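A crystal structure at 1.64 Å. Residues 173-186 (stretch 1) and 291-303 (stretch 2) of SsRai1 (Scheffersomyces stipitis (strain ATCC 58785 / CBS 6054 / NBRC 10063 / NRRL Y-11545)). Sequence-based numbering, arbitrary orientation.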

# COMPACT_ATOMS: atom_id res chain seq x y z
N ASP A 173 34.31 -16.24 -14.84
CA ASP A 173 34.29 -16.92 -16.14
C ASP A 173 33.12 -17.89 -16.22
O ASP A 173 32.44 -18.00 -17.25
CB ASP A 173 35.61 -17.66 -16.36
CG ASP A 173 35.70 -18.31 -17.73
OD1 ASP A 173 36.04 -17.60 -18.70
OD2 ASP A 173 35.43 -19.52 -17.84
N HIS A 174 32.87 -18.60 -15.12
CA HIS A 174 31.76 -19.54 -15.05
C HIS A 174 30.43 -18.84 -15.31
O HIS A 174 29.55 -19.40 -15.97
CB HIS A 174 31.72 -20.22 -13.68
CG HIS A 174 30.61 -21.21 -13.53
ND1 HIS A 174 30.61 -22.44 -14.17
CD2 HIS A 174 29.46 -21.16 -12.81
CE1 HIS A 174 29.51 -23.10 -13.85
NE2 HIS A 174 28.80 -22.35 -13.03
N MET A 175 30.29 -17.62 -14.81
CA MET A 175 29.06 -16.87 -14.99
C MET A 175 28.84 -16.49 -16.46
O MET A 175 27.71 -16.49 -16.94
CB MET A 175 29.03 -15.62 -14.11
CG MET A 175 29.01 -15.90 -12.60
SD MET A 175 27.42 -16.44 -11.93
CE MET A 175 27.35 -18.15 -12.44
N LYS A 176 29.92 -16.20 -17.17
CA LYS A 176 29.82 -15.85 -18.58
C LYS A 176 29.43 -17.06 -19.43
O LYS A 176 28.66 -16.95 -20.38
CB LYS A 176 31.12 -15.21 -19.08
CG LYS A 176 31.40 -13.85 -18.45
CD LYS A 176 32.76 -13.30 -18.85
CE LYS A 176 32.82 -12.93 -20.33
NZ LYS A 176 34.12 -12.29 -20.70
N ARG A 177 29.96 -18.23 -19.07
CA ARG A 177 29.60 -19.46 -19.76
C ARG A 177 28.14 -19.87 -19.52
O ARG A 177 27.48 -20.39 -20.41
CB ARG A 177 30.56 -20.59 -19.38
CG ARG A 177 31.95 -20.36 -19.93
CD ARG A 177 32.94 -21.37 -19.43
NE ARG A 177 34.27 -21.10 -19.96
CZ ARG A 177 34.74 -21.62 -21.09
NH1 ARG A 177 34.00 -22.46 -21.80
NH2 ARG A 177 35.96 -21.31 -21.50
N CYS A 178 27.65 -19.62 -18.31
CA CYS A 178 26.23 -19.85 -18.01
C CYS A 178 25.34 -19.02 -18.93
O CYS A 178 24.30 -19.49 -19.40
CB CYS A 178 25.92 -19.55 -16.55
SG CYS A 178 26.51 -20.78 -15.35
N GLU A 179 25.73 -17.77 -19.18
CA GLU A 179 24.96 -16.90 -20.07
C GLU A 179 24.97 -17.46 -21.48
O GLU A 179 23.95 -17.49 -22.17
CB GLU A 179 25.52 -15.48 -20.07
CG GLU A 179 24.69 -14.51 -20.91
CD GLU A 179 25.42 -13.21 -21.22
OE1 GLU A 179 24.76 -12.26 -21.71
OE2 GLU A 179 26.64 -13.13 -20.99
N PHE A 180 26.15 -17.90 -21.93
CA PHE A 180 26.30 -18.47 -23.26
C PHE A 180 25.43 -19.70 -23.43
O PHE A 180 24.79 -19.88 -24.47
CB PHE A 180 27.77 -18.82 -23.52
CG PHE A 180 27.97 -19.62 -24.78
CD1 PHE A 180 28.04 -18.98 -26.01
CD2 PHE A 180 28.11 -20.99 -24.73
CE1 PHE A 180 28.23 -19.71 -27.17
CE2 PHE A 180 28.30 -21.73 -25.89
CZ PHE A 180 28.36 -21.09 -27.11
N SER A 181 25.41 -20.56 -22.41
CA SER A 181 24.69 -21.83 -22.47
C SER A 181 23.21 -21.67 -22.85
O SER A 181 22.64 -22.56 -23.48
CB SER A 181 24.85 -22.61 -21.16
OG SER A 181 24.13 -22.01 -20.09
N GLY A 182 22.60 -20.56 -22.46
CA GLY A 182 21.20 -20.31 -22.79
C GLY A 182 21.02 -20.10 -24.28
O GLY A 182 20.12 -20.67 -24.90
N TYR A 183 21.89 -19.27 -24.86
CA TYR A 183 21.88 -19.05 -26.30
C TYR A 183 22.27 -20.31 -27.06
O TYR A 183 21.73 -20.58 -28.13
CB TYR A 183 22.81 -17.89 -26.67
CG TYR A 183 22.41 -16.56 -26.06
CD1 TYR A 183 21.35 -15.83 -26.58
CD2 TYR A 183 23.09 -16.05 -24.96
CE1 TYR A 183 20.98 -14.62 -26.02
CE2 TYR A 183 22.72 -14.84 -24.40
CZ TYR A 183 21.66 -14.13 -24.93
OH TYR A 183 21.29 -12.92 -24.38
N LYS A 184 23.20 -21.09 -26.51
CA LYS A 184 23.61 -22.34 -27.15
C LYS A 184 22.43 -23.31 -27.19
O LYS A 184 22.20 -23.98 -28.19
CB LYS A 184 24.79 -22.96 -26.40
CG LYS A 184 25.26 -24.32 -26.95
CD LYS A 184 25.85 -24.21 -28.35
CE LYS A 184 26.51 -25.51 -28.79
NZ LYS A 184 27.31 -25.38 -30.03
N PHE A 185 21.69 -23.39 -26.08
CA PHE A 185 20.54 -24.26 -26.02
C PHE A 185 19.54 -23.88 -27.11
O PHE A 185 19.03 -24.75 -27.81
CB PHE A 185 19.88 -24.20 -24.64
CG PHE A 185 18.68 -25.09 -24.50
CD1 PHE A 185 18.80 -26.47 -24.68
CD2 PHE A 185 17.44 -24.56 -24.18
CE1 PHE A 185 17.69 -27.30 -24.55
CE2 PHE A 185 16.33 -25.38 -24.05
CZ PHE A 185 16.46 -26.75 -24.24
N GLU A 186 19.28 -22.59 -27.27
CA GLU A 186 18.35 -22.16 -28.31
C GLU A 186 18.84 -22.63 -29.67
O GLU A 186 18.06 -23.13 -30.49
CB GLU A 186 18.19 -20.65 -28.30
CG GLU A 186 17.55 -20.10 -27.04
CD GLU A 186 17.22 -18.63 -27.17
OE1 GLU A 186 17.96 -17.79 -26.62
OE2 GLU A 186 16.21 -18.31 -27.83
N VAL A 291 6.62 -23.55 -22.38
CA VAL A 291 8.00 -23.26 -22.04
C VAL A 291 8.79 -24.56 -21.98
O VAL A 291 8.33 -25.53 -21.36
CB VAL A 291 8.12 -22.63 -20.64
CG1 VAL A 291 9.58 -22.32 -20.33
CG2 VAL A 291 7.26 -21.41 -20.51
N VAL A 292 9.98 -24.58 -22.56
CA VAL A 292 10.87 -25.74 -22.37
C VAL A 292 12.09 -25.33 -21.56
O VAL A 292 12.78 -24.37 -21.91
CB VAL A 292 11.33 -26.35 -23.72
CG1 VAL A 292 12.52 -27.28 -23.49
CG2 VAL A 292 10.18 -27.11 -24.37
N TYR A 293 12.35 -26.06 -20.48
CA TYR A 293 13.60 -25.88 -19.74
C TYR A 293 14.58 -27.00 -20.05
O TYR A 293 14.23 -28.18 -20.00
CB TYR A 293 13.36 -25.86 -18.22
CG TYR A 293 13.29 -24.46 -17.66
CD1 TYR A 293 14.45 -23.78 -17.28
CD2 TYR A 293 12.07 -23.82 -17.52
CE1 TYR A 293 14.37 -22.50 -16.77
CE2 TYR A 293 11.99 -22.54 -17.02
CZ TYR A 293 13.14 -21.88 -16.65
OH TYR A 293 13.06 -20.61 -16.14
N GLY A 294 15.81 -26.62 -20.38
CA GLY A 294 16.90 -27.58 -20.48
C GLY A 294 17.71 -27.54 -19.20
O GLY A 294 18.06 -26.47 -18.70
N PHE A 295 17.99 -28.72 -18.64
CA PHE A 295 18.70 -28.84 -17.38
C PHE A 295 20.11 -29.35 -17.63
O PHE A 295 20.30 -30.39 -18.26
CB PHE A 295 17.96 -29.79 -16.44
CG PHE A 295 16.60 -29.29 -16.01
CD1 PHE A 295 15.48 -29.53 -16.80
CD2 PHE A 295 16.44 -28.58 -14.83
CE1 PHE A 295 14.22 -29.06 -16.41
CE2 PHE A 295 15.20 -28.10 -14.44
CZ PHE A 295 14.08 -28.35 -15.22
N ARG A 296 21.12 -28.63 -17.14
CA ARG A 296 22.50 -28.96 -17.46
C ARG A 296 23.35 -29.15 -16.21
O ARG A 296 23.03 -28.59 -15.17
CB ARG A 296 23.11 -27.90 -18.37
CG ARG A 296 22.94 -26.47 -17.86
CD ARG A 296 24.27 -25.89 -17.41
NE ARG A 296 24.10 -24.73 -16.55
CZ ARG A 296 24.81 -24.53 -15.44
NH1 ARG A 296 25.72 -25.41 -15.05
NH2 ARG A 296 24.59 -23.44 -14.70
N ASP A 297 24.41 -29.94 -16.33
CA ASP A 297 25.28 -30.19 -15.18
C ASP A 297 26.45 -29.21 -15.11
O ASP A 297 26.51 -28.24 -15.87
CB ASP A 297 25.75 -31.66 -15.13
CG ASP A 297 26.63 -32.06 -16.31
OD1 ASP A 297 27.20 -31.17 -16.99
OD2 ASP A 297 26.79 -33.28 -16.54
N ASP A 298 27.37 -29.44 -14.17
CA ASP A 298 28.56 -28.60 -14.00
C ASP A 298 29.42 -28.49 -15.25
O ASP A 298 30.07 -27.47 -15.49
CB ASP A 298 29.43 -29.13 -12.87
CG ASP A 298 28.98 -28.64 -11.52
OD1 ASP A 298 29.15 -27.43 -11.24
OD2 ASP A 298 28.47 -29.46 -10.73
N SER A 299 29.46 -29.56 -16.04
CA SER A 299 30.26 -29.56 -17.26
C SER A 299 29.44 -29.03 -18.42
O SER A 299 29.88 -29.06 -19.57
CB SER A 299 30.79 -30.96 -17.56
OG SER A 299 31.71 -31.37 -16.57
N PHE A 300 28.24 -28.55 -18.11
CA PHE A 300 27.35 -27.95 -19.09
C PHE A 300 26.75 -28.96 -20.06
O PHE A 300 26.24 -28.59 -21.12
CB PHE A 300 28.03 -26.80 -19.84
CG PHE A 300 28.23 -25.56 -19.01
CD1 PHE A 300 27.20 -24.64 -18.85
CD2 PHE A 300 29.45 -25.30 -18.40
CE1 PHE A 300 27.37 -23.50 -18.09
CE2 PHE A 300 29.63 -24.15 -17.64
CZ PHE A 300 28.59 -23.25 -17.49
N PHE A 301 26.81 -30.24 -19.70
CA PHE A 301 26.11 -31.26 -20.48
C PHE A 301 24.61 -31.16 -20.23
O PHE A 301 24.15 -31.04 -19.10
CB PHE A 301 26.59 -32.67 -20.12
CG PHE A 301 27.95 -33.00 -20.66
CD1 PHE A 301 28.16 -33.17 -22.02
CD2 PHE A 301 29.03 -33.13 -19.80
CE1 PHE A 301 29.41 -33.46 -22.52
CE2 PHE A 301 30.29 -33.42 -20.29
CZ PHE A 301 30.48 -33.59 -21.65
N LEU A 302 23.84 -31.20 -21.32
CA LEU A 302 22.38 -31.22 -21.23
C LEU A 302 21.93 -32.60 -20.77
O LEU A 302 22.15 -33.59 -21.46
CB LEU A 302 21.77 -30.90 -22.59
CG LEU A 302 20.25 -30.88 -22.68
CD1 LEU A 302 19.68 -29.75 -21.82
CD2 LEU A 302 19.84 -30.69 -24.12
N ARG A 303 21.30 -32.65 -19.60
CA ARG A 303 20.92 -33.93 -19.00
C ARG A 303 19.42 -34.21 -19.09
O ARG A 303 19.00 -35.36 -19.18
CB ARG A 303 21.36 -33.99 -17.53
CG ARG A 303 22.86 -33.89 -17.34
CD ARG A 303 23.55 -35.15 -17.86
NE ARG A 303 24.99 -35.11 -17.66
CZ ARG A 303 25.82 -36.05 -18.08
NH1 ARG A 303 25.36 -37.11 -18.73
NH2 ARG A 303 27.13 -35.94 -17.85
O HOH W 1 22.75 -22.92 -18.01

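Residues 173-186 form one stretch of a longer helix, and strand 291-296 crosses it with an angle of 124° between N-to-C directions and a closest axial approach of 10.1 Å. After the strand, a type I turn from Asp297 to Phe300 reverses the chain: Phe300 N donates to Asp297 O (2.8 Å). No direct hydrogen bond joins the two stretches, so the contact rests on packing and one water.

Phe300 and Phe185 make the two largest contributions to the 425 Å² buried, 90 and 85 Å². Phe300 points toward the helix and meets successive turns of it: its CZ lies 3.8 Å from both His174 CE1 and Arg177 CB, and its CD1 3.9 Å from Ser181 CB. The His174 and Phe300 rings are oblique, with planes at 46° and centroids 5.5 Å apart. Cys178 SG sits at the edge of the Phe300 ring, 77° off its normal, and also lies 3.3 Å from Arg296 NH2.

Gly294 CA lies over the face of Phe185, 4.3 Å from the centroid and 26° off the normal; a CB there would fall 2.9 Å from Phe185 CE1, a clash. Val292 CG1 and Leu302 CD2 approach the ring edge, at 4.0 Å from Phe185 CZ and CE1 respectively.

Between these clusters, a water donates to Ser181 OG and accepts from Arg296 NE, each 2.7 Å from its oxygen; Ser181 OG in turn donates to Cys178 O (2.6 Å).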